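PDB 4H3T: CRISPR-associated protein, Cse1 family from Acidimicrobium ferrooxidans, which probably serves as the large Cse1 subunit of a type I-E CRISPR Cascade complex, which in relatives takes part in recognising invading DNA. Local coordinates for residues D256-Q261 and V297-G302; R249-V254 and D287-R292; H168-A173 and Y196-G201; V203-Q208 and A343-F348. The protein carries 1 engineered substitution. One frame throughout, in Å; residues are numbered along the deposited sequence.

Contact 1: D256-Q261 and V297-G302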
loop_
_atom_site.group_PDB
_atom_site.type_symbol
_atom_site.label_atom_id
_atom_site.label_comp_id
_atom_site.label_asym_id
_atom_site.label_seq_id
_atom_site.Cartn_x
_atom_site.Cartn_y
_atom_site.Cartn_z
ATOM N N ASP A 256 16.533 10.342 -1.109
ATOM C CA ASP A 256 16.928 10.151 0.289
ATOM C C ASP A 256 15.801 9.332 1.009
ATOM O O ASP A 256 16.051 8.257 1.543
ATOM C CB ASP A 256 17.149 11.549 0.912
ATOM C CG ASP A 256 17.653 11.593 2.315
ATOM O OD1 ASP A 256 18.233 10.571 2.778
ATOM O OD2 ASP A 256 17.465 12.651 2.976
ATOM N N LEU A 257 14.549 9.767 0.879
ATOM C CA LEU A 257 13.440 9.126 1.567
ATOM C C LEU A 257 13.175 7.721 1.089
ATOM O O LEU A 257 12.990 6.823 1.910
ATOM C CB LEU A 257 12.175 9.936 1.451
ATOM C CG LEU A 257 10.913 9.392 2.189
ATOM C CD1 LEU A 257 11.178 9.141 3.695
ATOM C CD2 LEU A 257 9.773 10.373 1.967
ATOM N N PHE A 258 13.160 7.537 -0.218
ATOM C CA PHE A 258 12.953 6.236 -0.810
ATOM C C PHE A 258 14.045 5.165 -0.455
ATOM O O PHE A 258 13.799 4.009 -0.693
ATOM C CB PHE A 258 12.838 6.341 -2.308
ATOM C CG PHE A 258 11.597 7.000 -2.885
ATOM C CD1 PHE A 258 10.613 7.532 -2.062
ATOM C CD2 PHE A 258 11.425 7.085 -4.243
ATOM C CE1 PHE A 258 9.481 8.183 -2.617
ATOM C CE2 PHE A 258 10.343 7.775 -4.800
ATOM C CZ PHE A 258 9.309 8.199 -3.985
ATOM N N THR A 259 15.223 5.559 0.074
ATOM C CA THR A 259 16.282 4.648 0.448
ATOM C C THR A 259 16.644 4.809 1.919
ATOM O O THR A 259 17.753 4.488 2.323
ATOM C CB THR A 259 17.478 4.934 -0.449
ATOM O OG1 THR A 259 17.962 6.279 -0.242
ATOM C CG2 THR A 259 17.158 4.714 -1.906
ATOM N N TRP A 260 15.692 5.275 2.726
ATOM C CA TRP A 260 15.945 5.649 4.108
ATOM C C TRP A 260 16.502 4.511 4.930
ATOM O O TRP A 260 15.915 3.431 4.960
ATOM C CB TRP A 260 14.622 6.146 4.753
ATOM C CG TRP A 260 14.810 6.918 6.007
ATOM C CD1 TRP A 260 14.555 6.502 7.278
ATOM C CD2 TRP A 260 15.228 8.280 6.102
ATOM N NE1 TRP A 260 14.761 7.533 8.159
ATOM C CE2 TRP A 260 15.172 8.642 7.464
ATOM C CE3 TRP A 260 15.543 9.264 5.164
ATOM C CZ2 TRP A 260 15.393 9.949 7.895
ATOM C CZ3 TRP A 260 15.752 10.559 5.596
ATOM C CH2 TRP A 260 15.711 10.883 6.951
ATOM N N GLN A 261 17.607 4.756 5.594
ATOM C CA GLN A 261 18.189 3.810 6.533
ATOM C C GLN A 261 17.473 3.952 7.854
ATOM O O GLN A 261 18.026 4.447 8.857
ATOM C CB GLN A 261 19.710 4.026 6.633
ATOM C CG GLN A 261 20.409 3.965 5.278
ATOM C CD GLN A 261 20.336 2.598 4.660
ATOM O OE1 GLN A 261 21.068 1.697 5.027
ATOM N NE2 GLN A 261 19.411 2.409 3.762
ATOM N N VAL A 297 7.624 15.958 0.985
ATOM C CA VAL A 297 8.465 15.205 0.075
ATOM C C VAL A 297 7.757 14.100 -0.716
ATOM O O VAL A 297 8.042 13.908 -1.897
ATOM C CB VAL A 297 9.632 14.584 0.902
ATOM C CG1 VAL A 297 10.501 13.648 0.066
ATOM C CG2 VAL A 297 10.491 15.680 1.547
ATOM N N ASP A 298 6.946 13.314 -0.038
ATOM C CA ASP A 298 6.543 11.984 -0.495
ATOM C C ASP A 298 5.279 11.963 -1.352
ATOM O O ASP A 298 4.199 12.297 -0.867
ATOM C CB ASP A 298 6.372 11.112 0.736
ATOM C CG ASP A 298 6.337 9.594 0.517
ATOM O OD1 ASP A 298 6.038 9.150 -0.616
ATOM O OD2 ASP A 298 6.574 8.868 1.478
ATOM N N PRO A 299 5.409 11.483 -2.600
ATOM C CA PRO A 299 4.257 11.439 -3.489
ATOM C C PRO A 299 3.315 10.256 -3.281
ATOM O O PRO A 299 2.317 10.168 -4.005
ATOM C CB PRO A 299 4.930 11.315 -4.875
ATOM C CG PRO A 299 6.125 10.467 -4.611
ATOM C CD PRO A 299 6.628 10.935 -3.279
ATOM N N HIS A 300 3.674 9.279 -2.464
ATOM C CA HIS A 300 2.895 8.026 -2.338
ATOM C C HIS A 300 1.937 7.980 -1.118
ATOM O O HIS A 300 1.491 6.895 -0.732
ATOM C CB HIS A 300 3.837 6.826 -2.242
ATOM C CG HIS A 300 4.612 6.597 -3.510
ATOM N ND1 HIS A 300 5.981 6.361 -3.497
ATOM C CD2 HIS A 300 4.168 6.565 -4.777
ATOM C CE1 HIS A 300 6.323 6.234 -4.779
ATOM N NE2 HIS A 300 5.238 6.305 -5.574
ATOM N N VAL A 301 1.691 9.108 -0.485
ATOM C CA VAL A 301 0.838 9.149 0.720
ATOM C C VAL A 301 -0.097 10.385 0.657
ATOM O O VAL A 301 0.370 11.472 0.384
ATOM C CB VAL A 301 1.722 9.108 2.005
ATOM C CG1 VAL A 301 2.879 10.104 1.961
ATOM C CG2 VAL A 301 0.893 9.276 3.316
ATOM N N GLY A 302 -1.381 10.178 0.966
ATOM C CA GLY A 302 -2.389 11.218 1.109
ATOM C C GLY A 302 -2.482 11.553 2.587
ATOM O O GLY A 302 -2.019 10.768 3.434
#
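An Asx turn at the exit of helix 291-297 forms one side of this buried contact; L257 and F258, at the type I beta turn from L257 to W260, pack against it. D298, the first residue past its helix, holds its CG anti to the backbone N (chi1 -163°), so that OD1 accepts from H300 N at 3.0 Å, met from above the carboxylate plane. From the other segment, L257 CD2 lies 3.6 Å from D298 OD2 and 3.9 Å from V297 CG1, the leucine crossing the aspartate at about a right angle. The F258 ring reaches tip to tip toward P299, whose CD sits at its edge, 3.9 Å from CZ. F258 CZ also comes 3.7 Å from H300 CE1, yet the two rings are nearly parallel (20°) but so displaced that little of one lies over the other. P299 CG packs over one face of the imidazole. Though buried, the carboxylate is well satisfied: OD1 also forms a salt bridge with R58, and OD2 bonds Y196 OH. H300 bonds R58 through ND1 and N217 through NE2. R58 belongs to helix 52-68, which packs against L257, F258 and H300, while L257 also touches V289 of strand 275-289.

Contact 2: R249-V254 and D287-R292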
loop_
_atom_site.group_PDB
_atom_site.type_symbol
_atom_site.label_atom_id
_atom_site.label_comp_id
_atom_site.label_asym_id
_atom_site.label_seq_id
_atom_site.Cartn_x
_atom_site.Cartn_y
_atom_site.Cartn_z
ATOM N N ARG A 249 15.700 13.068 11.360
ATOM C CA ARG A 249 16.138 13.977 10.299
ATOM C C ARG A 249 15.042 14.140 9.273
ATOM O O ARG A 249 14.352 13.171 8.930
ATOM C CB ARG A 249 17.394 13.319 9.619
ATOM C CG ARG A 249 17.993 14.033 8.475
ATOM C CD ARG A 249 19.392 13.498 8.158
ATOM N NE ARG A 249 19.418 12.221 7.434
ATOM C CZ ARG A 249 19.122 12.089 6.140
ATOM N NH1 ARG A 249 18.704 13.132 5.439
ATOM N NH2 ARG A 249 19.194 10.901 5.551
ATOM N N ALA A 250 14.981 15.321 8.677
ATOM C CA ALA A 250 14.105 15.609 7.551
ATOM C C ALA A 250 14.732 15.053 6.284
ATOM O O ALA A 250 15.873 15.369 6.000
ATOM C CB ALA A 250 13.883 17.120 7.410
ATOM N N PRO A 251 14.008 14.317 5.433
ATOM C CA PRO A 251 14.634 13.862 4.165
ATOM C C PRO A 251 14.920 15.030 3.211
ATOM O O PRO A 251 14.172 15.980 3.212
ATOM C CB PRO A 251 13.644 12.837 3.601
ATOM C CG PRO A 251 12.391 13.001 4.385
ATOM C CD PRO A 251 12.634 13.840 5.594
ATOM N N ASP A 252 16.023 14.961 2.435
ATOM C CA ASP A 252 16.396 16.014 1.493
ATOM C C ASP A 252 15.498 16.025 0.260
ATOM O O ASP A 252 15.440 16.999 -0.465
ATOM C CB ASP A 252 17.845 15.823 1.049
ATOM C CG ASP A 252 18.850 15.948 2.182
ATOM O OD1 ASP A 252 18.500 16.569 3.239
ATOM O OD2 ASP A 252 19.967 15.393 2.046
ATOM N N GLY A 253 14.908 14.890 -0.014
ATOM C CA GLY A 253 14.051 14.673 -1.167
ATOM C C GLY A 253 13.688 13.206 -1.283
ATOM O O GLY A 253 13.966 12.384 -0.373
ATOM N N VAL A 254 13.133 12.855 -2.435
ATOM C CA VAL A 254 12.645 11.490 -2.648
ATOM C C VAL A 254 13.723 10.443 -2.730
ATOM O O VAL A 254 13.477 9.333 -2.266
ATOM C CB VAL A 254 11.720 11.323 -3.866
ATOM C CG1 VAL A 254 10.343 11.903 -3.573
ATOM C CG2 VAL A 254 12.321 11.917 -5.140
ATOM N N ASP A 287 17.539 5.524 11.673
ATOM C CA ASP A 287 17.076 6.877 11.636
ATOM C C ASP A 287 15.572 7.010 11.539
ATOM O O ASP A 287 14.903 6.251 10.864
ATOM C CB ASP A 287 17.689 7.636 10.451
ATOM C CG ASP A 287 19.191 7.797 10.483
ATOM O OD1 ASP A 287 19.751 7.976 11.597
ATOM O OD2 ASP A 287 19.828 7.702 9.386
ATOM N N GLU A 288 15.036 8.038 12.172
ATOM C CA GLU A 288 13.600 8.294 12.151
ATOM C C GLU A 288 13.307 9.433 11.184
ATOM O O GLU A 288 14.053 10.411 11.159
ATOM C CB GLU A 288 13.118 8.696 13.551
ATOM C CG GLU A 288 13.456 7.701 14.674
ATOM C CD GLU A 288 12.777 6.348 14.645
ATOM O OE1 GLU A 288 12.012 6.104 13.686
ATOM O OE2 GLU A 288 12.976 5.547 15.596
ATOM N N VAL A 289 12.254 9.305 10.381
ATOM C CA VAL A 289 11.861 10.320 9.435
ATOM C C VAL A 289 11.073 11.402 10.180
ATOM O O VAL A 289 10.097 11.104 10.881
ATOM C CB VAL A 289 11.009 9.744 8.268
ATOM C CG1 VAL A 289 10.560 10.847 7.332
ATOM C CG2 VAL A 289 11.757 8.681 7.485
ATOM N N ASP A 290 11.461 12.646 9.971
ATOM C CA ASP A 290 10.706 13.823 10.433
ATOM C C ASP A 290 9.375 13.835 9.658
ATOM O O ASP A 290 9.357 13.993 8.437
ATOM C CB ASP A 290 11.532 15.079 10.191
ATOM C CG ASP A 290 10.873 16.350 10.692
ATOM O OD1 ASP A 290 9.676 16.535 10.424
ATOM O OD2 ASP A 290 11.569 17.171 11.314
ATOM N N ARG A 291 8.289 13.549 10.365
ATOM C CA ARG A 291 6.965 13.334 9.766
ATOM C C ARG A 291 6.381 14.603 9.125
ATOM O O ARG A 291 5.725 14.484 8.074
ATOM C CB ARG A 291 6.004 12.738 10.805
ATOM C CG ARG A 291 6.462 11.327 11.248
ATOM C CD ARG A 291 5.642 10.758 12.395
ATOM N NE ARG A 291 5.960 9.328 12.584
ATOM C CZ ARG A 291 5.254 8.473 13.318
ATOM N NH1 ARG A 291 4.147 8.863 13.924
ATOM N NH2 ARG A 291 5.643 7.220 13.439
ATOM N N ARG A 292 6.742 15.800 9.651
ATOM C CA ARG A 292 6.322 17.078 9.053
ATOM C C ARG A 292 6.983 17.261 7.711
ATOM O O ARG A 292 6.311 17.596 6.733
ATOM C CB ARG A 292 6.680 18.264 9.976
ATOM C CG ARG A 292 6.243 19.642 9.463
ATOM C CD ARG A 292 7.314 20.731 9.562
ATOM N NE ARG A 292 8.147 20.844 8.349
ATOM C CZ ARG A 292 9.414 20.432 8.211
ATOM N NH1 ARG A 292 10.052 19.839 9.226
ATOM N NH2 ARG A 292 10.051 20.605 7.056
HETATM O O HOH W 1 18.531 8.262 6.917
HETATM O O HOH W 2 21.269 9.992 8.227
#
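R249 opens the contact as a short parallel bridge partner of V289. Its N donates to E288 O at 3.1 Å, nearly along the C=O axis, and its O accepts from D290 N, also at 3.1 Å, the donor standing above the carbonyl plane. The R249 side chain leaves with CG anti to the backbone N (chi1 178°) and makes no direct bond to D287; two waters span the 4.9 Å between R249 NE and D287 OD2. One accepts from NE and the other from NH2, and both donate to OD2, so the two waters bridge the opposite charges and probably help to screen them, while NH1 has a direct salt-bridge partner in D256. At A250 the backbones draw nearest, CA to CA, opposite D290; A250 CA lies 3.7 Å from D290 CB. This is where strand 275-289, with which strand 248-249 pairs in parallel in a mixed sheet, gives way to helix 291-297. D290 is the N-cap: with CG anti to its own N, OD1 takes a weak bond from R292 N and another bond from A293 N, and R292 NH1 lies 3.5 Å away as a charge partner only, since no N-H of the guanidinium points at OD1. P251 follows, crossing V289 at about a right angle, with its CD 4.0 Å from V289 CG1. W260 and L257 touch both residues, and P251 also packs on A293 of the newly begun helix.

Contact 3: H168-A173 and Y196-G201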
loop_
_atom_site.group_PDB
_atom_site.type_symbol
_atom_site.label_atom_id
_atom_site.label_comp_id
_atom_site.label_asym_id
_atom_site.label_seq_id
_atom_site.Cartn_x
_atom_site.Cartn_y
_atom_site.Cartn_z
ATOM N N HIS A 168 14.296 -2.023 6.392
ATOM C CA HIS A 168 14.548 -0.612 6.673
ATOM C C HIS A 168 13.283 0.239 6.619
ATOM O O HIS A 168 13.181 1.255 7.331
ATOM C CB HIS A 168 15.521 -0.029 5.678
ATOM C CG HIS A 168 16.947 -0.268 5.994
ATOM N ND1 HIS A 168 17.562 0.389 7.019
ATOM C CD2 HIS A 168 17.812 -1.174 5.462
ATOM C CE1 HIS A 168 18.820 -0.035 7.008
ATOM N NE2 HIS A 168 18.999 -1.010 6.112
ATOM N N ALA A 169 12.293 -0.194 5.829
ATOM C CA ALA A 169 11.033 0.530 5.584
ATOM C C ALA A 169 9.856 0.032 6.432
ATOM O O ALA A 169 8.946 0.797 6.671
ATOM C CB ALA A 169 10.677 0.373 4.082
ATOM N N PHE A 170 9.790 -1.277 6.754
ATOM C CA PHE A 170 8.614 -1.884 7.369
ATOM C C PHE A 170 8.900 -2.520 8.737
ATOM O O PHE A 170 8.067 -3.218 9.232
ATOM C CB PHE A 170 8.033 -2.973 6.428
ATOM C CG PHE A 170 7.159 -2.430 5.331
ATOM C CD1 PHE A 170 5.836 -2.142 5.571
ATOM C CD2 PHE A 170 7.641 -2.297 4.030
ATOM C CE1 PHE A 170 4.990 -1.684 4.547
ATOM C CE2 PHE A 170 6.779 -1.861 2.988
ATOM C CZ PHE A 170 5.460 -1.563 3.270
ATOM N N GLY A 171 9.999 -2.211 9.373
ATOM C CA GLY A 171 10.285 -2.805 10.669
ATOM C C GLY A 171 9.339 -2.368 11.796
ATOM O O GLY A 171 8.576 -1.409 11.682
ATOM N N SER A 172 9.342 -3.112 12.889
ATOM C CA SER A 172 8.479 -2.804 14.027
ATOM C C SER A 172 9.360 -2.310 15.203
ATOM O O SER A 172 10.602 -2.302 15.101
ATOM C CB SER A 172 7.700 -4.060 14.420
ATOM O OG SER A 172 8.542 -4.955 15.134
ATOM N N ALA A 173 8.714 -2.005 16.354
ATOM C CA ALA A 173 9.415 -1.593 17.574
ATOM C C ALA A 173 10.149 -2.752 18.222
ATOM O O ALA A 173 10.892 -2.515 19.171
ATOM C CB ALA A 173 8.446 -0.967 18.564
ATOM N N TYR A 196 9.011 3.689 8.319
ATOM C CA TYR A 196 8.234 4.740 7.678
ATOM C C TYR A 196 7.147 4.208 6.701
ATOM O O TYR A 196 6.030 4.709 6.722
ATOM C CB TYR A 196 9.170 5.680 6.961
ATOM C CG TYR A 196 8.438 6.741 6.159
ATOM C CD1 TYR A 196 7.963 7.887 6.761
ATOM C CD2 TYR A 196 8.131 6.535 4.823
ATOM C CE1 TYR A 196 7.304 8.871 6.025
ATOM C CE2 TYR A 196 7.424 7.477 4.093
ATOM C CZ TYR A 196 7.092 8.688 4.672
ATOM O OH TYR A 196 6.378 9.626 3.958
ATOM N N LEU A 197 7.433 3.155 5.928
ATOM C CA LEU A 197 6.426 2.565 5.044
ATOM C C LEU A 197 5.363 1.818 5.832
ATOM O O LEU A 197 4.228 1.736 5.361
ATOM C CB LEU A 197 7.020 1.665 3.955
ATOM C CG LEU A 197 7.695 2.337 2.813
ATOM C CD1 LEU A 197 8.041 1.323 1.709
ATOM C CD2 LEU A 197 6.786 3.411 2.206
ATOM N N ALA A 198 5.715 1.293 7.009
ATOM C CA ALA A 198 4.738 0.669 7.913
ATOM C C ALA A 198 3.755 1.768 8.483
ATOM O O ALA A 198 2.624 1.460 8.828
ATOM C CB ALA A 198 5.430 -0.089 9.054
ATOM N N TRP A 199 4.230 3.008 8.624
ATOM C CA TRP A 199 3.455 4.125 9.117
ATOM C C TRP A 199 2.545 4.742 8.064
ATOM O O TRP A 199 1.422 5.106 8.368
ATOM C CB TRP A 199 4.403 5.199 9.647
ATOM C CG TRP A 199 3.680 6.375 10.229
ATOM C CD1 TRP A 199 2.825 6.372 11.296
ATOM C CD2 TRP A 199 3.791 7.741 9.799
ATOM N NE1 TRP A 199 2.379 7.641 11.529
ATOM C CE2 TRP A 199 2.914 8.496 10.597
ATOM C CE3 TRP A 199 4.506 8.386 8.780
ATOM C CZ2 TRP A 199 2.713 9.869 10.398
ATOM C CZ3 TRP A 199 4.287 9.748 8.562
ATOM C CH2 TRP A 199 3.429 10.481 9.395
ATOM N N ILE A 200 3.031 4.964 6.857
ATOM C CA ILE A 200 2.195 5.653 5.853
ATOM C C ILE A 200 1.195 4.676 5.179
ATOM O O ILE A 200 1.407 3.459 5.122
ATOM C CB ILE A 200 2.985 6.425 4.754
ATOM C CG1 ILE A 200 3.890 5.514 3.894
ATOM C CG2 ILE A 200 3.797 7.560 5.357
ATOM C CD1 ILE A 200 4.175 6.004 2.542
ATOM N N GLY A 201 0.158 5.263 4.635
ATOM C CA GLY A 201 -0.771 4.602 3.728
ATOM C C GLY A 201 -0.178 4.765 2.333
ATOM O O GLY A 201 -0.157 5.862 1.795
HETATM O O HOH W 3 11.891 3.697 7.715
#
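L197 lies against the face of the F170 ring. Its CB stands 3.7 Å from the ring centroid, 17° off the normal, a CH-pi contact shifted toward the rim. The phenyl has its CG anti to the carbonyl carbon (chi1 -81°), which carries the ring across helix 196-199. L197 CD1 reaches on to CE2 of the same ring and, at 3.7 Å, to A169 CB, so the leucine fills the angle between phenyl and alanine. Next to it, A198 CB lies 4.1 Å from F170 CD1, and the L197 carbonyl oxygen approaches CE1. An alanine in place of F170 would remove the ring face beneath L197 CB and would probably loosen the packing of helix 196-199 on segment 168-173.

Outside this apolar patch the backbone takes over. A169 O receives the A198 N-H at 3.3 Å, in the carbonyl plane, and a weaker, more bent bond from L197 N at 2.9 Å. Y196 N is turned to a water instead, which accepts from it and donates to H168 O, bridging the two helices at the polar edge. Farther out, the Y196 hydroxyl bonds D298, and the imidazole of H168 bonds F112 O and R263 N. A169 O, of helix 157-170, thus meets N-H groups of the first turn of helix 196-199: a helix carbonyl accepting from the N-terminal N-H groups of another helix of the chain, as at a helix N terminus, whose first N-H groups lack acceptors within their own helix.

Contact 4: V203-Q208 and A343-F348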
loop_
_atom_site.group_PDB
_atom_site.type_symbol
_atom_site.label_atom_id
_atom_site.label_comp_id
_atom_site.label_asym_id
_atom_site.label_seq_id
_atom_site.Cartn_x
_atom_site.Cartn_y
_atom_site.Cartn_z
ATOM N N VAL A 203 0.182 4.400 -1.754
ATOM C CA VAL A 203 -0.594 4.298 -2.971
ATOM C C VAL A 203 0.329 4.640 -4.134
ATOM O O VAL A 203 1.027 5.633 -4.074
ATOM C CB VAL A 203 -1.911 5.121 -2.993
ATOM C CG1 VAL A 203 -1.666 6.629 -2.792
ATOM C CG2 VAL A 203 -2.660 4.887 -4.316
ATOM N N ALA A 204 0.305 3.852 -5.186
ATOM C CA ALA A 204 1.129 4.117 -6.373
ATOM C C ALA A 204 0.450 3.529 -7.609
ATOM O O ALA A 204 -0.156 2.449 -7.566
ATOM C CB ALA A 204 2.529 3.544 -6.217
ATOM N N PRO A 205 0.505 4.258 -8.724
ATOM C CA PRO A 205 -0.068 3.718 -9.947
ATOM C C PRO A 205 0.854 2.686 -10.595
ATOM O O PRO A 205 2.093 2.760 -10.538
ATOM C CB PRO A 205 -0.195 4.959 -10.846
ATOM C CG PRO A 205 1.017 5.770 -10.442
ATOM C CD PRO A 205 1.087 5.605 -8.955
ATOM N N VAL A 206 0.234 1.727 -11.240
ATOM C CA VAL A 206 0.937 0.677 -11.966
ATOM C C VAL A 206 0.378 0.634 -13.377
ATOM O O VAL A 206 -0.861 0.650 -13.565
ATOM C CB VAL A 206 0.776 -0.662 -11.204
ATOM C CG1 VAL A 206 1.406 -1.812 -11.988
ATOM C CG2 VAL A 206 1.394 -0.558 -9.815
ATOM N N GLY A 207 1.286 0.731 -14.346
ATOM C CA GLY A 207 0.979 0.727 -15.771
ATOM C C GLY A 207 0.991 -0.693 -16.324
ATOM O O GLY A 207 0.923 -1.643 -15.561
ATOM N N GLN A 208 1.147 -0.839 -17.641
ATOM C CA GLN A 208 1.135 -2.126 -18.375
ATOM C C GLN A 208 2.535 -2.774 -18.500
ATOM O O GLN A 208 2.659 -3.982 -18.734
ATOM C CB GLN A 208 0.552 -1.900 -19.773
ATOM C CG GLN A 208 -0.992 -1.706 -19.724
ATOM C CD GLN A 208 -1.548 -1.230 -21.047
ATOM O OE1 GLN A 208 -2.263 -0.223 -21.102
ATOM N NE2 GLN A 208 -1.223 -1.916 -22.152
ATOM N N ALA A 343 -2.653 11.658 -2.489
ATOM C CA ALA A 343 -1.243 11.351 -2.763
ATOM C C ALA A 343 -0.782 12.161 -3.954
ATOM O O ALA A 343 -1.490 12.260 -4.953
ATOM C CB ALA A 343 -1.054 9.880 -3.026
ATOM N N GLY A 344 0.398 12.776 -3.848
ATOM C CA GLY A 344 0.874 13.657 -4.918
ATOM C C GLY A 344 1.012 12.941 -6.249
ATOM O O GLY A 344 0.835 13.528 -7.303
ATOM N N VAL A 345 1.262 11.628 -6.207
ATOM C CA VAL A 345 1.391 10.811 -7.444
ATOM C C VAL A 345 0.059 10.764 -8.202
ATOM O O VAL A 345 0.042 10.756 -9.444
ATOM C CB VAL A 345 1.965 9.386 -7.167
ATOM C CG1 VAL A 345 0.976 8.442 -6.505
ATOM C CG2 VAL A 345 2.476 8.796 -8.461
ATOM N N LEU A 346 -1.071 10.788 -7.458
ATOM C CA LEU A 346 -2.361 10.781 -8.111
ATOM C C LEU A 346 -2.659 12.134 -8.785
ATOM O O LEU A 346 -3.267 12.157 -9.861
ATOM C CB LEU A 346 -3.438 10.396 -7.088
ATOM C CG LEU A 346 -3.296 8.945 -6.514
ATOM C CD1 LEU A 346 -4.500 8.650 -5.596
ATOM C CD2 LEU A 346 -3.191 7.919 -7.583
ATOM N N SER A 347 -2.260 13.241 -8.154
ATOM C CA SER A 347 -2.381 14.589 -8.742
ATOM C C SER A 347 -1.501 14.668 -9.967
ATOM O O SER A 347 -1.905 15.227 -10.950
ATOM C CB SER A 347 -1.933 15.641 -7.743
ATOM O OG SER A 347 -2.683 15.648 -6.548
ATOM N N PHE A 348 -0.310 14.016 -9.951
ATOM C CA PHE A 348 0.493 14.017 -11.159
ATOM C C PHE A 348 -0.221 13.244 -12.298
ATOM O O PHE A 348 -0.379 13.760 -13.400
ATOM C CB PHE A 348 1.867 13.386 -10.885
ATOM C CG PHE A 348 2.676 13.240 -12.129
ATOM C CD1 PHE A 348 2.991 14.352 -12.904
ATOM C CD2 PHE A 348 3.132 11.993 -12.542
ATOM C CE1 PHE A 348 3.774 14.230 -14.044
ATOM C CE2 PHE A 348 3.859 11.859 -13.727
ATOM C CZ PHE A 348 4.187 12.985 -14.465
#
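Apolar side chains carry the contact. V203 CG1 presses on A343 CB at 3.3 Å, tighter than usual van der Waals contact; this methyl occupies the crowded position between backbone N and carbonyl carbon (chi1 59°). V203 CG2, anti to the N, points to L346 CD1 at a looser 4.4 Å. P205 and V345 meet tip to tip, P205 CD lying 3.5 Å from V345 CG2 and 3.8 Å from CG1. V345 has the same crowded rotamer (chi1 74°), which spreads its two methyls across the proline. An alanine in place of V345 would lose both methyls and would probably leave P205 poorly packed against the helix. This is helix-on-sheet packing: strand 202-206 is an outermost strand of a three-stranded antiparallel sheet, the segment 203-206 of this strand runs at 35° to helix segment 344-348, axes 8.3 Å apart, and V203 and P205 face the helix while A204 points away. Strand 359-370 backs the interface, touching V203, P205 and L346. Polar groups enter chiefly through the backbone. V345 CG1 rests 3.7 Å from V203 O, A343 sits at the helix N-cap position with its O accepting from L346 N, and V345 and V203 form backbone hydrogen bonds with P299 and H300, respectively.

How the contacts relate
Contacts 1, 3 and 4 are buried, whereas contact 2 is only partly so and lies farther from the centre of the chain, which suits its water bridges and charged groups. Contact 1 touches all three others and joins each through polar contacts: a salt bridge toward contact 2, a bond between side chains toward contact 3, and backbone bonds toward contact 4. Helix 291-297 begins in contact 2 and ends in contact 1. Contacts 3 and 4 share no such touch, though helix 196-199 runs on into strand 202-206. Backbone hydrogen bonds join the segments in contacts 2 and 3; contacts 1 and 4 rely on side-chain packing.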